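Local coordinates for NADPH-ferredoxin reductase FprA (Mycobacterium tuberculosis, PDB 1LQT), which carries FAD and NADP(H), transfers electrons between NADPH and ferredoxin, and may supply electrons to P450 systems, at residues A35-E40 with R75-G80; P3-I8 with R96-I101. All coordinates share one frame; numbering follows the deposited sequence.

Interaction 1. Residues A35-E40 with R75-G80. With FAD (flavin-adenine dinucleotide), chain H.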
# COMPACT_ATOMS: atom_id res chain seq x y z
N ALA A 35 -27.66 4.33 1.98
CA ALA A 35 -27.09 4.14 3.31
C ALA A 35 -25.83 3.32 3.06
O ALA A 35 -25.89 2.30 2.39
CB ALA A 35 -28.04 3.39 4.21
N VAL A 36 -24.72 3.75 3.63
CA VAL A 36 -23.43 3.10 3.45
C VAL A 36 -22.83 2.69 4.79
O VAL A 36 -22.66 3.53 5.66
CB VAL A 36 -22.46 4.07 2.75
CG1 VAL A 36 -21.04 3.47 2.65
CG2 VAL A 36 -22.98 4.48 1.40
N ASP A 37 -22.54 1.41 4.96
CA ASP A 37 -21.84 0.86 6.11
C ASP A 37 -20.48 0.40 5.62
O ASP A 37 -20.37 -0.40 4.70
CB ASP A 37 -22.58 -0.34 6.69
CG ASP A 37 -23.83 0.03 7.46
OD1 ASP A 37 -23.99 1.21 7.80
OD2 ASP A 37 -24.64 -0.88 7.73
N MET A 38 -19.44 0.91 6.26
CA MET A 38 -18.07 0.59 5.93
C MET A 38 -17.47 -0.26 7.02
O MET A 38 -17.47 0.13 8.17
CB MET A 38 -17.30 1.90 5.77
CG MET A 38 -15.88 1.71 5.37
SD MET A 38 -15.02 3.29 5.07
CE MET A 38 -15.64 3.78 3.51
N LEU A 39 -17.01 -1.45 6.64
CA LEU A 39 -16.45 -2.43 7.55
C LEU A 39 -14.97 -2.52 7.32
O LEU A 39 -14.54 -2.80 6.21
CB LEU A 39 -17.06 -3.82 7.25
CG LEU A 39 -18.59 -3.88 7.23
CD1 LEU A 39 -19.01 -5.36 7.12
CD2 LEU A 39 -19.27 -3.19 8.30
N GLU A 40 -14.18 -2.33 8.35
CA GLU A 40 -12.74 -2.25 8.24
C GLU A 40 -12.08 -3.19 9.23
O GLU A 40 -12.41 -3.22 10.41
CB GLU A 40 -12.29 -0.82 8.52
CG GLU A 40 -10.79 -0.64 8.80
CD GLU A 40 -9.89 -1.10 7.68
OE1 GLU A 40 -10.18 -0.76 6.51
OE2 GLU A 40 -8.90 -1.80 7.98
N ARG A 75 -25.79 9.29 6.67
CA ARG A 75 -26.11 8.03 5.98
C ARG A 75 -24.95 7.02 6.02
O ARG A 75 -25.10 5.91 5.56
CB ARG A 75 -26.41 8.36 4.53
CG ARG A 75 -27.66 9.23 4.33
CD ARG A 75 -27.83 9.71 2.93
NE ARG A 75 -26.80 10.67 2.56
CZ ARG A 75 -26.73 11.28 1.39
NH1 ARG A 75 -27.61 11.03 0.42
NH2 ARG A 75 -25.77 12.15 1.17
N PHE A 76 -23.81 7.45 6.56
CA PHE A 76 -22.58 6.67 6.60
C PHE A 76 -22.31 6.18 8.00
O PHE A 76 -22.40 6.97 8.96
CB PHE A 76 -21.43 7.58 6.17
CG PHE A 76 -20.08 6.93 6.18
CD1 PHE A 76 -19.34 6.86 7.32
CD2 PHE A 76 -19.53 6.45 5.00
CE1 PHE A 76 -18.07 6.24 7.29
CE2 PHE A 76 -18.30 5.87 4.97
CZ PHE A 76 -17.59 5.75 6.09
N ARG A 77 -21.91 4.91 8.12
CA ARG A 77 -21.45 4.35 9.39
C ARG A 77 -20.13 3.60 9.13
O ARG A 77 -19.96 2.99 8.09
CB ARG A 77 -22.47 3.38 9.98
CG ARG A 77 -23.80 4.00 10.29
CD ARG A 77 -24.76 3.11 11.07
NE ARG A 77 -25.06 1.87 10.35
CZ ARG A 77 -25.98 1.01 10.74
NH1 ARG A 77 -26.65 1.23 11.85
NH2 ARG A 77 -26.22 -0.08 10.04
N PHE A 78 -19.26 3.64 10.13
CA PHE A 78 -18.00 2.91 10.14
C PHE A 78 -18.00 1.87 11.25
O PHE A 78 -18.39 2.15 12.37
CB PHE A 78 -16.87 3.89 10.41
CG PHE A 78 -15.49 3.26 10.54
CD1 PHE A 78 -14.77 2.89 9.43
CD2 PHE A 78 -14.88 3.12 11.78
CE1 PHE A 78 -13.50 2.38 9.57
CE2 PHE A 78 -13.62 2.61 11.92
CZ PHE A 78 -12.92 2.23 10.82
N PHE A 79 -17.53 0.68 10.93
CA PHE A 79 -17.36 -0.39 11.88
C PHE A 79 -15.96 -0.97 11.70
O PHE A 79 -15.72 -1.78 10.80
CB PHE A 79 -18.39 -1.48 11.67
CG PHE A 79 -19.82 -1.02 11.77
CD1 PHE A 79 -20.50 -1.03 12.98
CD2 PHE A 79 -20.51 -0.58 10.67
CE1 PHE A 79 -21.83 -0.66 13.07
CE2 PHE A 79 -21.86 -0.18 10.77
CZ PHE A 79 -22.48 -0.22 11.97
N GLY A 80 -15.06 -0.53 12.56
CA GLY A 80 -13.70 -1.02 12.55
C GLY A 80 -13.50 -2.24 13.41
O GLY A 80 -14.36 -2.61 14.20
PA FAD H . -5.86 0.19 0.70
O1A FAD H . -4.85 -0.87 0.93
O2A FAD H . -5.49 1.62 0.88
O5B FAD H . -7.11 -0.08 1.67
C5B FAD H . -7.59 -1.41 1.86
C4B FAD H . -8.32 -1.42 3.19
O4B FAD H . -9.05 -2.64 3.26
C3B FAD H . -7.40 -1.39 4.41
O3B FAD H . -7.81 -0.43 5.36
C2B FAD H . -7.47 -2.80 4.93
O2B FAD H . -7.18 -2.97 6.30
C1B FAD H . -8.91 -3.18 4.56
N9A FAD H . -9.16 -4.62 4.48
C8A FAD H . -8.40 -5.54 3.82
N7A FAD H . -8.89 -6.77 3.93
C5A FAD H . -10.01 -6.63 4.73
C6A FAD H . -10.94 -7.56 5.20
N6A FAD H . -10.91 -8.85 4.89
N1A FAD H . -11.95 -7.09 5.97
C2A FAD H . -12.03 -5.76 6.24
N3A FAD H . -11.18 -4.81 5.82
C4A FAD H . -10.19 -5.29 5.07
N1 FAD H . -0.09 6.97 -3.28
C2 FAD H . 0.07 8.32 -3.35
O2 FAD H . -0.69 9.01 -3.99
N3 FAD H . 1.15 8.89 -2.69
C4 FAD H . 2.02 8.20 -1.89
O4 FAD H . 2.95 8.79 -1.30
C4X FAD H . 1.81 6.82 -1.78
N5 FAD H . 2.62 6.05 -0.98
C5X FAD H . 2.43 4.70 -0.91
C6 FAD H . 3.25 3.92 -0.14
C7 FAD H . 3.15 2.55 -0.10
C7M FAD H . 4.06 1.74 0.78
C8 FAD H . 2.13 1.94 -0.85
C8M FAD H . 1.98 0.44 -0.86
C9 FAD H . 1.27 2.71 -1.62
C9A FAD H . 1.40 4.09 -1.67
N10 FAD H . 0.56 4.88 -2.46
C10 FAD H . 0.74 6.24 -2.50
C1' FAD H . -0.58 4.30 -3.23
C2' FAD H . -1.85 4.23 -2.38
O2' FAD H . -1.51 3.71 -1.12
C3' FAD H . -2.89 3.34 -3.08
O3' FAD H . -3.26 3.88 -4.34
C4' FAD H . -4.22 3.20 -2.35
O4' FAD H . -4.05 3.21 -0.94
C5' FAD H . -4.94 1.91 -2.78
O5' FAD H . -6.24 2.00 -2.21
P FAD H . -7.18 0.75 -1.89
O1P FAD H . -8.41 1.36 -1.34
O2P FAD H . -7.32 -0.18 -3.05
O3P FAD H . -6.42 -0.10 -0.79
O HOH W 1 -25.44 3.50 7.07
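Strands 35-40 and 76-80 run parallel, residue matched to residue, and the alternation of the strands sorts their side chains onto two faces of the sheet. On the face of D37, L39, R77 and F79, D37 and R77 run alongside each other off the sheet. R77 bends at chi3 (-60°) and presents one side of its guanidinium: NE donates to D37 OD1 at 2.8 Å, the N-H coming in over the carboxylate plane, and NH2 to D37 OD2 at 2.9 Å through the syn lone pair. D37 OD2 also bonds Y97 OH, and R77 NH2 the carbonyl of A403, which probably restrains the rotation of both groups. A water bridges D37 OD1 and R75 O. F79 sets CZ against one face of the guanidinium and turns its edge to the carboxylate of D37, while L39 CD2 packs 3.7 Å from F79 CD2; helix 402-413 adjoins this face.

V36, M38, E40, F76 and F78 occupy the other face, with helix 13-28 against M38. Extended to its thioether and bent at chi3 (-76°), M38 brings SD and CE to the edge of the F76 ring in a Met-aromatic contact, CE 3.7 Å from F76 CE2. F78 lies alongside E40, its CE1 3.6 Å from E40 CB.

Five backbone hydrogen bonds join the strands, from V36 N to R75 O at one end to E40 N to F79 O at the other. At the latter end the E40 carboxylate receives both ribose hydroxyls of FAD, OE1 from O3B and OE2 from O2B, each at 2.7 Å. S11 OG and L42 N hold the same oxygens. An acidic residue near the C-terminal end of the second strand, clasping the adenosine ribose, is characteristic of FAD- and NAD-binding Rossmann folds.

Interaction 2. Residues P3-I8 with R96-I101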
# COMPACT_ATOMS: atom_id res chain seq x y z
N PRO A 3 -33.88 3.47 1.74
CA PRO A 3 -32.66 3.65 0.96
C PRO A 3 -32.14 2.28 0.53
O PRO A 3 -32.51 1.27 1.11
CB PRO A 3 -31.69 4.27 1.99
CG PRO A 3 -32.12 3.72 3.27
CD PRO A 3 -33.63 3.60 3.19
N TYR A 4 -31.29 2.26 -0.48
CA TYR A 4 -30.45 1.10 -0.71
C TYR A 4 -29.41 1.05 0.40
O TYR A 4 -28.94 2.09 0.85
CB TYR A 4 -29.74 1.20 -2.05
CG TYR A 4 -30.65 1.03 -3.25
CD1 TYR A 4 -31.36 -0.12 -3.44
CD2 TYR A 4 -30.76 2.02 -4.20
CE1 TYR A 4 -32.19 -0.28 -4.54
CE2 TYR A 4 -31.57 1.84 -5.33
CZ TYR A 4 -32.28 0.68 -5.47
OH TYR A 4 -33.11 0.48 -6.56
N TYR A 5 -29.06 -0.16 0.80
CA TYR A 5 -28.06 -0.40 1.83
C TYR A 5 -26.86 -1.01 1.14
O TYR A 5 -26.94 -2.10 0.56
CB TYR A 5 -28.58 -1.37 2.88
CG TYR A 5 -29.71 -0.81 3.67
CD1 TYR A 5 -29.47 -0.00 4.77
CD2 TYR A 5 -31.01 -1.04 3.30
CE1 TYR A 5 -30.53 0.54 5.50
CE2 TYR A 5 -32.07 -0.50 4.04
CZ TYR A 5 -31.81 0.29 5.11
OH TYR A 5 -32.85 0.83 5.83
N ILE A 6 -25.74 -0.31 1.24
CA ILE A 6 -24.50 -0.77 0.63
C ILE A 6 -23.46 -0.98 1.72
O ILE A 6 -23.25 -0.12 2.55
CB ILE A 6 -23.95 0.28 -0.35
CG1 ILE A 6 -25.05 0.85 -1.26
CG2 ILE A 6 -22.81 -0.30 -1.16
CD1 ILE A 6 -25.72 -0.11 -2.15
N ALA A 7 -22.81 -2.13 1.67
CA ALA A 7 -21.67 -2.40 2.54
C ALA A 7 -20.42 -2.21 1.72
O ALA A 7 -20.34 -2.64 0.57
CB ALA A 7 -21.68 -3.81 3.07
N ILE A 8 -19.42 -1.58 2.34
CA ILE A 8 -18.10 -1.42 1.73
C ILE A 8 -17.12 -2.08 2.67
O ILE A 8 -17.11 -1.77 3.87
CB ILE A 8 -17.75 0.05 1.48
CG1 ILE A 8 -18.77 0.71 0.56
CG2 ILE A 8 -16.35 0.15 0.91
CD1 ILE A 8 -18.54 2.17 0.38
N ARG A 96 -27.61 -9.28 3.58
CA ARG A 96 -28.02 -8.17 4.39
C ARG A 96 -27.95 -6.80 3.75
O ARG A 96 -28.40 -5.82 4.34
CB ARG A 96 -27.20 -8.16 5.67
CG ARG A 96 -27.62 -9.21 6.60
CD ARG A 96 -26.70 -9.29 7.74
NE ARG A 96 -27.19 -10.21 8.72
CZ ARG A 96 -27.04 -11.50 8.66
NH1 ARG A 96 -26.38 -12.06 7.64
NH2 ARG A 96 -27.59 -12.22 9.62
N TYR A 97 -27.35 -6.71 2.58
CA TYR A 97 -27.17 -5.47 1.89
C TYR A 97 -27.63 -5.63 0.46
O TYR A 97 -27.59 -6.73 -0.09
CB TYR A 97 -25.69 -5.06 1.94
CG TYR A 97 -25.24 -4.62 3.31
CD1 TYR A 97 -24.75 -5.53 4.24
CD2 TYR A 97 -25.35 -3.30 3.70
CE1 TYR A 97 -24.36 -5.13 5.48
CE2 TYR A 97 -24.96 -2.89 4.96
CZ TYR A 97 -24.47 -3.80 5.85
OH TYR A 97 -24.05 -3.41 7.10
N ASP A 98 -28.09 -4.54 -0.14
CA ASP A 98 -28.42 -4.55 -1.56
C ASP A 98 -27.22 -4.84 -2.43
O ASP A 98 -27.33 -5.53 -3.44
CB ASP A 98 -29.09 -3.25 -1.97
CG ASP A 98 -30.44 -3.08 -1.31
OD1 ASP A 98 -30.55 -2.22 -0.41
OD2 ASP A 98 -31.38 -3.81 -1.66
N ALA A 99 -26.06 -4.30 -2.04
CA ALA A 99 -24.82 -4.58 -2.75
C ALA A 99 -23.68 -4.43 -1.77
O ALA A 99 -23.80 -3.75 -0.76
CB ALA A 99 -24.65 -3.65 -3.91
N VAL A 100 -22.56 -5.09 -2.11
CA VAL A 100 -21.37 -5.09 -1.28
C VAL A 100 -20.21 -4.76 -2.20
O VAL A 100 -20.05 -5.36 -3.25
CB VAL A 100 -21.14 -6.45 -0.61
CG1 VAL A 100 -19.99 -6.36 0.37
CG2 VAL A 100 -22.42 -6.96 0.10
N ILE A 101 -19.39 -3.81 -1.77
CA ILE A 101 -18.19 -3.41 -2.51
C ILE A 101 -16.96 -3.83 -1.71
O ILE A 101 -16.79 -3.40 -0.57
CB ILE A 101 -18.15 -1.91 -2.74
CG1 ILE A 101 -19.40 -1.40 -3.47
CG2 ILE A 101 -16.91 -1.55 -3.50
CD1 ILE A 101 -19.44 0.07 -3.62
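Packing between strand 4-8 and the segment 96-101 is closest around A7, whose methyl group sits squarely over the centre of the Y97 ring, CB 3.5 Å from the centroid, in a CH-pi contact. With CG anti to the carbonyl carbon (chi1 -71°), the ring rises from the backbone and leans forward toward A7; its edge meets the backbone of Y5, and its hydroxyl is held by D37. A7 is also gripped through its backbone: N donates to A99 O at 3.1 Å, and O accepts from I101 N at 2.8 Å, almost in line with the C=O bond. On the face of I6, A99 and I101, the contacts are wider: I6 CD1 lies 4.1 Å from A99 CB, and I6 CG2 4.2 Å from I101 CD1. Helices 13-28 and 370-391 pack against this face.

Toward the partly exposed Y4 and Y5 the pairing loosens. The bond from D98 N to Y5 O is weak, bent to 129°, and a side chain takes over: D98 OD1 accepts Y5 N at 2.8 Å through its anti lone pair. From outside the two segments, R2 forms a salt bridge with the same oxygen. The Y4 ring turns its edge to this carboxylate, their planes 83° apart. Regular pairing thus begins only at I6 and A99, joining the first strand of the FAD-binding Rossmann fold to its parallel neighbour 99-102.

How the interactions relate
From the N terminus, strand 4-9 enters the sheet first, and the chain passes through helix 13-28 to strand 34-40 beside it. Interaction 1 closes the next, shorter loop, where strand 76-80 is laid along the side of 34-40 away from strand 4-9. After helix 90-96 the chain returns to the other side of strand 4-9, and interaction 2 closes a longer loop that contains all of interaction 1. The order across this part of the sheet is therefore 99-102, 4-9, 34-40, 76-80. The two contacts meet through the central pair of strands, where L39 N reaches I8 O, and V36 packs on I8.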